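PDB 2QVW: Glp_546_48378_50642 from Giardia intestinalis, which cleaves double-stranded RNA in the RNA interference pathway, producing small interfering RNAs of 21 to 23 base pairs that direct the destruction of homologous RNAs. Local coordinates for residues A[340-351]-A[652-663]; A[630-641]-A[726-735]. All coordinates share one frame; numbering follows the deposited sequence.

Contact 1: residues A[340-351]-A[652-663]. With MN (manganese (II) ion), chain G.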
# COMPACT_ATOMS: atom_id res chain seq x y z
N LEU A 340 0.48 6.99 9.90
CA LEU A 340 0.94 7.98 8.93
C LEU A 340 -0.22 8.76 8.31
O LEU A 340 -0.08 9.93 7.99
CB LEU A 340 1.72 7.30 7.82
CG LEU A 340 2.32 8.31 6.84
CD1 LEU A 340 3.52 8.99 7.47
CD2 LEU A 340 2.74 7.60 5.57
N GLY A 341 -1.35 8.10 8.11
CA GLY A 341 -2.49 8.77 7.51
C GLY A 341 -3.01 9.81 8.47
O GLY A 341 -3.47 10.88 8.08
N ASP A 342 -2.92 9.48 9.75
CA ASP A 342 -3.37 10.37 10.82
C ASP A 342 -2.63 11.72 10.75
O ASP A 342 -3.24 12.79 10.87
CB ASP A 342 -3.09 9.70 12.16
CG ASP A 342 -3.75 10.41 13.31
OD1 ASP A 342 -3.70 11.66 13.36
OD2 ASP A 342 -4.31 9.71 14.18
N ALA A 343 -1.32 11.64 10.55
CA ALA A 343 -0.45 12.80 10.47
C ALA A 343 -0.60 13.66 9.20
O ALA A 343 -0.62 14.88 9.29
CB ALA A 343 1.00 12.36 10.62
N VAL A 344 -0.68 13.02 8.03
CA VAL A 344 -0.84 13.76 6.78
C VAL A 344 -2.21 14.40 6.78
O VAL A 344 -2.36 15.54 6.37
CB VAL A 344 -0.76 12.85 5.54
CG1 VAL A 344 0.62 12.24 5.41
CG2 VAL A 344 -1.77 11.76 5.64
N LEU A 345 -3.19 13.65 7.25
CA LEU A 345 -4.55 14.14 7.33
C LEU A 345 -4.56 15.35 8.24
O LEU A 345 -5.19 16.35 7.96
CB LEU A 345 -5.46 13.06 7.92
CG LEU A 345 -6.78 13.54 8.52
CD1 LEU A 345 -7.57 14.36 7.51
CD2 LEU A 345 -7.58 12.34 8.96
N GLY A 346 -3.84 15.24 9.35
CA GLY A 346 -3.77 16.33 10.30
C GLY A 346 -3.15 17.58 9.70
O GLY A 346 -3.66 18.69 9.89
N PHE A 347 -2.06 17.39 8.97
CA PHE A 347 -1.37 18.51 8.34
C PHE A 347 -2.21 19.20 7.27
O PHE A 347 -2.25 20.43 7.19
CB PHE A 347 -0.06 18.06 7.71
CG PHE A 347 0.53 19.07 6.78
CD1 PHE A 347 0.72 20.38 7.20
CD2 PHE A 347 0.86 18.73 5.48
CE1 PHE A 347 1.22 21.33 6.33
CE2 PHE A 347 1.37 19.67 4.59
CZ PHE A 347 1.55 20.98 5.02
N ILE A 348 -2.88 18.41 6.43
CA ILE A 348 -3.72 18.96 5.38
C ILE A 348 -4.74 19.87 6.02
O ILE A 348 -4.85 21.05 5.68
CB ILE A 348 -4.47 17.84 4.61
CG1 ILE A 348 -3.48 16.85 3.97
CG2 ILE A 348 -5.40 18.46 3.55
CD1 ILE A 348 -2.74 17.40 2.77
N VAL A 349 -5.49 19.31 6.95
CA VAL A 349 -6.54 20.04 7.65
C VAL A 349 -6.05 21.34 8.27
O VAL A 349 -6.70 22.37 8.12
CB VAL A 349 -7.18 19.16 8.75
CG1 VAL A 349 -8.26 19.94 9.50
CG2 VAL A 349 -7.79 17.93 8.11
N THR A 350 -4.92 21.28 8.96
CA THR A 350 -4.35 22.46 9.59
C THR A 350 -4.08 23.55 8.56
O THR A 350 -4.38 24.73 8.78
CB THR A 350 -3.04 22.15 10.29
OG1 THR A 350 -3.25 21.12 11.27
CG2 THR A 350 -2.49 23.40 10.96
N ALA A 351 -3.50 23.15 7.44
CA ALA A 351 -3.17 24.08 6.37
C ALA A 351 -4.41 24.68 5.73
O ALA A 351 -4.55 25.90 5.69
CB ALA A 351 -2.34 23.37 5.32
N LEU A 652 1.78 26.87 14.50
CA LEU A 652 0.70 25.91 14.36
C LEU A 652 0.95 25.03 13.15
O LEU A 652 0.85 23.81 13.22
CB LEU A 652 -0.62 26.62 14.17
CG LEU A 652 -1.80 25.68 13.93
CD1 LEU A 652 -2.04 24.84 15.16
CD2 LEU A 652 -3.03 26.48 13.60
N LEU A 653 1.28 25.67 12.04
CA LEU A 653 1.54 24.95 10.81
C LEU A 653 2.80 24.09 10.91
O LEU A 653 2.82 22.94 10.50
CB LEU A 653 1.69 25.93 9.65
CG LEU A 653 1.66 25.30 8.26
CD1 LEU A 653 0.24 24.92 7.90
CD2 LEU A 653 2.18 26.29 7.27
N GLY A 654 3.86 24.67 11.46
CA GLY A 654 5.09 23.93 11.58
C GLY A 654 4.88 22.67 12.39
O GLY A 654 5.31 21.59 12.00
N ASP A 655 4.21 22.82 13.52
CA ASP A 655 3.98 21.68 14.38
C ASP A 655 3.41 20.54 13.54
O ASP A 655 3.95 19.43 13.52
CB ASP A 655 3.01 22.05 15.49
CG ASP A 655 3.12 21.13 16.69
OD1 ASP A 655 2.99 19.90 16.51
OD2 ASP A 655 3.34 21.63 17.82
N ALA A 656 2.32 20.83 12.83
CA ALA A 656 1.64 19.86 11.99
C ALA A 656 2.55 19.19 10.96
O ALA A 656 2.64 17.96 10.91
CB ALA A 656 0.47 20.53 11.29
N PHE A 657 3.20 20.00 10.13
CA PHE A 657 4.09 19.50 9.10
C PHE A 657 5.20 18.63 9.66
O PHE A 657 5.50 17.57 9.13
CB PHE A 657 4.76 20.64 8.36
CG PHE A 657 5.74 20.17 7.32
CD1 PHE A 657 5.28 19.64 6.11
CD2 PHE A 657 7.11 20.26 7.54
CE1 PHE A 657 6.17 19.21 5.14
CE2 PHE A 657 8.01 19.82 6.56
CZ PHE A 657 7.54 19.30 5.37
N LEU A 658 5.82 19.11 10.74
CA LEU A 658 6.90 18.37 11.38
C LEU A 658 6.43 16.98 11.74
O LEU A 658 7.14 15.99 11.49
CB LEU A 658 7.36 19.10 12.64
CG LEU A 658 8.46 18.38 13.42
CD1 LEU A 658 9.59 18.00 12.47
CD2 LEU A 658 8.97 19.27 14.54
N LYS A 659 5.24 16.90 12.33
CA LYS A 659 4.68 15.63 12.73
C LYS A 659 4.54 14.71 11.53
O LYS A 659 4.84 13.52 11.61
CB LYS A 659 3.31 15.82 13.38
CG LYS A 659 2.73 14.51 13.93
CD LYS A 659 1.28 14.66 14.35
CE LYS A 659 0.73 13.34 14.88
NZ LYS A 659 -0.74 13.37 15.13
N CYS A 660 4.09 15.27 10.42
CA CYS A 660 3.92 14.50 9.19
C CYS A 660 5.28 14.08 8.63
O CYS A 660 5.52 12.91 8.34
CB CYS A 660 3.17 15.36 8.17
SG CYS A 660 2.61 14.49 6.74
N SER A 661 6.16 15.06 8.48
CA SER A 661 7.50 14.85 7.97
C SER A 661 8.22 13.69 8.65
O SER A 661 8.58 12.72 8.00
CB SER A 661 8.31 16.14 8.15
OG SER A 661 9.62 16.01 7.63
N LEU A 662 8.42 13.81 9.96
CA LEU A 662 9.10 12.77 10.72
C LEU A 662 8.52 11.39 10.50
O LEU A 662 9.23 10.46 10.10
CB LEU A 662 9.03 13.07 12.22
CG LEU A 662 10.00 14.12 12.73
CD1 LEU A 662 9.75 14.34 14.22
CD2 LEU A 662 11.45 13.65 12.48
N ALA A 663 7.23 11.26 10.77
CA ALA A 663 6.52 10.00 10.60
C ALA A 663 6.98 9.37 9.29
O ALA A 663 7.32 8.18 9.23
CB ALA A 663 5.02 10.25 10.56
MN MN G . 5.26 18.69 16.71
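Phe347 drives its ring into a hole formed by Leu653, Ala656, Phe657 and Cys660, and the tight half of this interface is built around it. With CG anti to the backbone N (chi1 167°), the ring reaches across to the other helix and offers one face to Phe657, which turns an edge onto it: an edge-to-face pair, centroids 5.6 Å apart and planes at 72°. Ala656 CB and Leu653 CD1 lie at the edge of the Phe347 ring, near its plane, and Ala351 CB touches the same Leu653 CD1 at 4.0 Å. Small residues let the antiparallel backbones come near, Ala343 CB standing 3.9 Å from Cys660 CA. The two helices, 330-356 and 648-669, belong to the two ribonuclease III domains of Dicer, which pair within one chain as an intramolecular dimer. Farther round, Thr350 lays CG2 against Leu652 CG (3.8 Å) while its OG1 donates a hydrogen bond back to Gly346 O. The looser, partly exposed side is polar: extended Lys659 brings NZ only to 3.8 Å from Asp342 OD1, a long salt bridge; Glu409's carboxylate and another manganese also lie near Asp342. One turn from Lys659, Asp655 OD1 binds manganese at 2.6 Å, together with Glu686.

Contact 2: residues A[630-641]-A[726-735]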
# COMPACT_ATOMS: atom_id res chain seq x y z
N THR A 630 13.94 32.01 -4.41
CA THR A 630 12.88 31.78 -3.44
C THR A 630 13.27 32.45 -2.13
O THR A 630 12.48 32.54 -1.19
CB THR A 630 12.69 30.26 -3.23
OG1 THR A 630 11.36 30.01 -2.77
CG2 THR A 630 13.68 29.73 -2.20
N ILE A 631 14.51 32.94 -2.10
CA ILE A 631 15.10 33.60 -0.95
C ILE A 631 14.39 34.83 -0.40
O ILE A 631 13.97 34.86 0.76
CB ILE A 631 16.56 33.99 -1.28
CG1 ILE A 631 17.32 32.78 -1.83
CG2 ILE A 631 17.25 34.47 -0.03
CD1 ILE A 631 17.31 31.60 -0.91
N PRO A 632 14.23 35.87 -1.23
CA PRO A 632 13.56 37.08 -0.75
C PRO A 632 12.28 36.83 0.03
O PRO A 632 12.08 37.41 1.09
CB PRO A 632 13.33 37.86 -2.05
CG PRO A 632 13.20 36.78 -3.08
CD PRO A 632 14.34 35.88 -2.70
N PHE A 633 11.42 35.96 -0.50
CA PHE A 633 10.15 35.65 0.15
C PHE A 633 10.36 34.90 1.45
O PHE A 633 9.65 35.12 2.45
CB PHE A 633 9.27 34.83 -0.79
CG PHE A 633 7.94 34.45 -0.20
CD1 PHE A 633 7.09 35.41 0.32
CD2 PHE A 633 7.53 33.12 -0.18
CE1 PHE A 633 5.85 35.06 0.85
CE2 PHE A 633 6.29 32.75 0.34
CZ PHE A 633 5.46 33.72 0.86
N LEU A 634 11.34 34.00 1.44
CA LEU A 634 11.67 33.20 2.62
C LEU A 634 12.03 34.12 3.78
O LEU A 634 11.51 33.99 4.88
CB LEU A 634 12.84 32.26 2.29
CG LEU A 634 13.43 31.42 3.42
CD1 LEU A 634 12.32 30.76 4.21
CD2 LEU A 634 14.37 30.37 2.84
N ILE A 635 12.92 35.07 3.49
CA ILE A 635 13.39 36.03 4.49
C ILE A 635 12.21 36.73 5.15
O ILE A 635 12.16 36.91 6.36
CB ILE A 635 14.31 37.12 3.84
CG1 ILE A 635 15.26 36.48 2.82
CG2 ILE A 635 15.09 37.84 4.94
CD1 ILE A 635 16.23 35.47 3.42
N ARG A 636 11.25 37.15 4.33
CA ARG A 636 10.07 37.81 4.85
C ARG A 636 9.45 36.89 5.88
O ARG A 636 9.29 37.27 7.05
CB ARG A 636 9.08 38.06 3.72
CG ARG A 636 9.50 39.11 2.72
CD ARG A 636 9.49 40.52 3.31
NE ARG A 636 9.67 41.54 2.27
CZ ARG A 636 9.90 42.83 2.50
NH1 ARG A 636 9.97 43.29 3.74
NH2 ARG A 636 10.06 43.67 1.47
N LEU A 637 9.11 35.67 5.44
CA LEU A 637 8.49 34.67 6.29
C LEU A 637 9.30 34.33 7.52
O LEU A 637 8.80 33.71 8.44
CB LEU A 637 8.20 33.41 5.49
CG LEU A 637 7.21 33.61 4.33
CD1 LEU A 637 6.97 32.29 3.63
CD2 LEU A 637 5.89 34.19 4.84
N LEU A 638 10.56 34.74 7.53
CA LEU A 638 11.42 34.48 8.68
C LEU A 638 11.31 35.59 9.72
O LEU A 638 11.21 35.32 10.92
CB LEU A 638 12.88 34.32 8.24
CG LEU A 638 13.22 32.99 7.55
CD1 LEU A 638 14.68 33.01 7.11
CD2 LEU A 638 12.98 31.83 8.50
N GLN A 639 11.31 36.84 9.27
CA GLN A 639 11.18 37.96 10.20
C GLN A 639 9.91 37.74 10.98
O GLN A 639 9.86 37.89 12.19
CB GLN A 639 11.08 39.29 9.45
CG GLN A 639 12.21 39.59 8.51
CD GLN A 639 12.09 40.98 7.92
OE1 GLN A 639 12.06 41.97 8.66
NE2 GLN A 639 12.02 41.07 6.60
N ILE A 640 8.86 37.39 10.24
CA ILE A 640 7.55 37.16 10.82
C ILE A 640 7.62 36.04 11.84
O ILE A 640 6.95 36.10 12.87
CB ILE A 640 6.54 36.78 9.75
CG1 ILE A 640 6.87 37.54 8.46
CG2 ILE A 640 5.17 37.16 10.20
CD1 ILE A 640 5.98 37.15 7.30
N ALA A 641 8.44 35.03 11.56
CA ALA A 641 8.58 33.90 12.48
C ALA A 641 9.30 34.35 13.75
O ALA A 641 9.09 33.78 14.83
CB ALA A 641 9.37 32.78 11.82
N ALA A 726 8.05 27.63 13.94
CA ALA A 726 7.68 28.80 13.17
C ALA A 726 8.57 28.85 11.94
O ALA A 726 8.12 29.09 10.82
CB ALA A 726 7.87 30.05 14.01
N ILE A 727 9.86 28.61 12.16
CA ILE A 727 10.82 28.61 11.07
C ILE A 727 10.38 27.56 10.06
O ILE A 727 10.04 27.87 8.92
CB ILE A 727 12.24 28.27 11.56
CG1 ILE A 727 12.66 29.22 12.69
CG2 ILE A 727 13.23 28.34 10.41
CD1 ILE A 727 12.62 30.68 12.32
N LEU A 728 10.39 26.30 10.50
CA LEU A 728 9.99 25.19 9.66
C LEU A 728 8.85 25.55 8.75
O LEU A 728 8.88 25.22 7.57
CB LEU A 728 9.60 23.97 10.50
CG LEU A 728 9.04 22.76 9.73
CD1 LEU A 728 10.00 22.32 8.62
CD2 LEU A 728 8.81 21.63 10.71
N ALA A 729 7.83 26.20 9.29
CA ALA A 729 6.70 26.60 8.47
C ALA A 729 7.18 27.59 7.40
O ALA A 729 6.82 27.47 6.22
CB ALA A 729 5.64 27.23 9.33
N ALA A 730 8.01 28.54 7.81
CA ALA A 730 8.55 29.55 6.90
C ALA A 730 9.24 28.92 5.69
O ALA A 730 9.19 29.44 4.58
CB ALA A 730 9.52 30.44 7.64
N ILE A 731 9.90 27.79 5.90
CA ILE A 731 10.59 27.10 4.82
C ILE A 731 9.57 26.47 3.88
O ILE A 731 9.61 26.68 2.68
CB ILE A 731 11.52 26.00 5.34
CG1 ILE A 731 12.70 26.61 6.10
CG2 ILE A 731 12.00 25.14 4.18
CD1 ILE A 731 12.32 27.21 7.42
N LEU A 732 8.65 25.69 4.45
CA LEU A 732 7.61 25.03 3.68
C LEU A 732 6.88 26.07 2.83
O LEU A 732 6.83 25.98 1.60
CB LEU A 732 6.64 24.35 4.64
CG LEU A 732 5.19 24.18 4.18
CD1 LEU A 732 5.10 23.10 3.11
CD2 LEU A 732 4.35 23.81 5.39
N LEU A 733 6.33 27.07 3.51
CA LEU A 733 5.58 28.15 2.89
C LEU A 733 6.28 28.86 1.73
O LEU A 733 5.65 29.18 0.73
CB LEU A 733 5.22 29.17 3.96
CG LEU A 733 4.11 28.73 4.90
CD1 LEU A 733 4.12 29.56 6.17
CD2 LEU A 733 2.79 28.86 4.18
N ALA A 734 7.58 29.09 1.88
CA ALA A 734 8.36 29.78 0.86
C ALA A 734 9.17 28.88 -0.09
O ALA A 734 9.21 29.14 -1.29
CB ALA A 734 9.29 30.77 1.53
N CYS A 735 9.81 27.84 0.45
CA CYS A 735 10.62 26.94 -0.37
C CYS A 735 9.95 25.66 -0.84
O CYS A 735 10.54 24.90 -1.60
CB CYS A 735 11.89 26.57 0.38
SG CYS A 735 12.91 27.97 0.73
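Leu634 fits as a knob among Ala730, Ile731, Ala734 and Cys735, its two methyls parting: CD1 lies over the backbone at Ala730 O (3.4 Å) and CD2 meets Cys735 SG. That sulfur also touches Thr630 CG2, just before the first turn of helix 631-642. Beside the knob, Ala734 CB meets both Phe633 CD2 and Leu637 CD1, the latter at 3.5 Å. Leu637 holds CG anti to its carbonyl carbon (chi1 -62°), which carries CD1 to Ala734 and to Leu733 CB; its side chain crosses that of Leu733 at about a right angle. At the other end Leu638 CD2 packs on Ala730 CB (3.8 Å) and on Ile727, and Ala641 CB meets Ala726 CB at 3.8 Å. Four alanines along this interface suit an axis approach of 8.7 Å between roughly antiparallel helices. Within helix 631-642, Leu637 CG lies 3.9 Å above one face of the Phe633 ring; beyond the pair, Tyr598 meets that ring. Ala726 directly follows Glu725, a manganese ligand, so the packed face begins beside the second ribonuclease III metal site. Helix 611-620 touches Ile635 and Gln639 of helix 631-642, whereas helices 648-669 and 737-748 pack against helix 718-735.

In the fold
The centres of the two contacts lie about 18 Å apart, on the same side of the chain's centre, and their segments alternate along the sequence: 340-351, 630-641, 652-663, 726-735. Contact 1 joins the first ribonuclease III domain to the second; contact 2 packs helix 718-735 of the second onto helix 631-642, which comes just before helix 648-669. The two meet directly where Leu728 CD2 touches Leu658 CB at 3.5 Å. Helices 648-669 and 718-735 thus pack on each other between the two contacts, and they also bring Glu651, Asp722 and Glu725 to one manganese site, so one metal-binding helix of the second domain is packed in contact 1 and the other in contact 2.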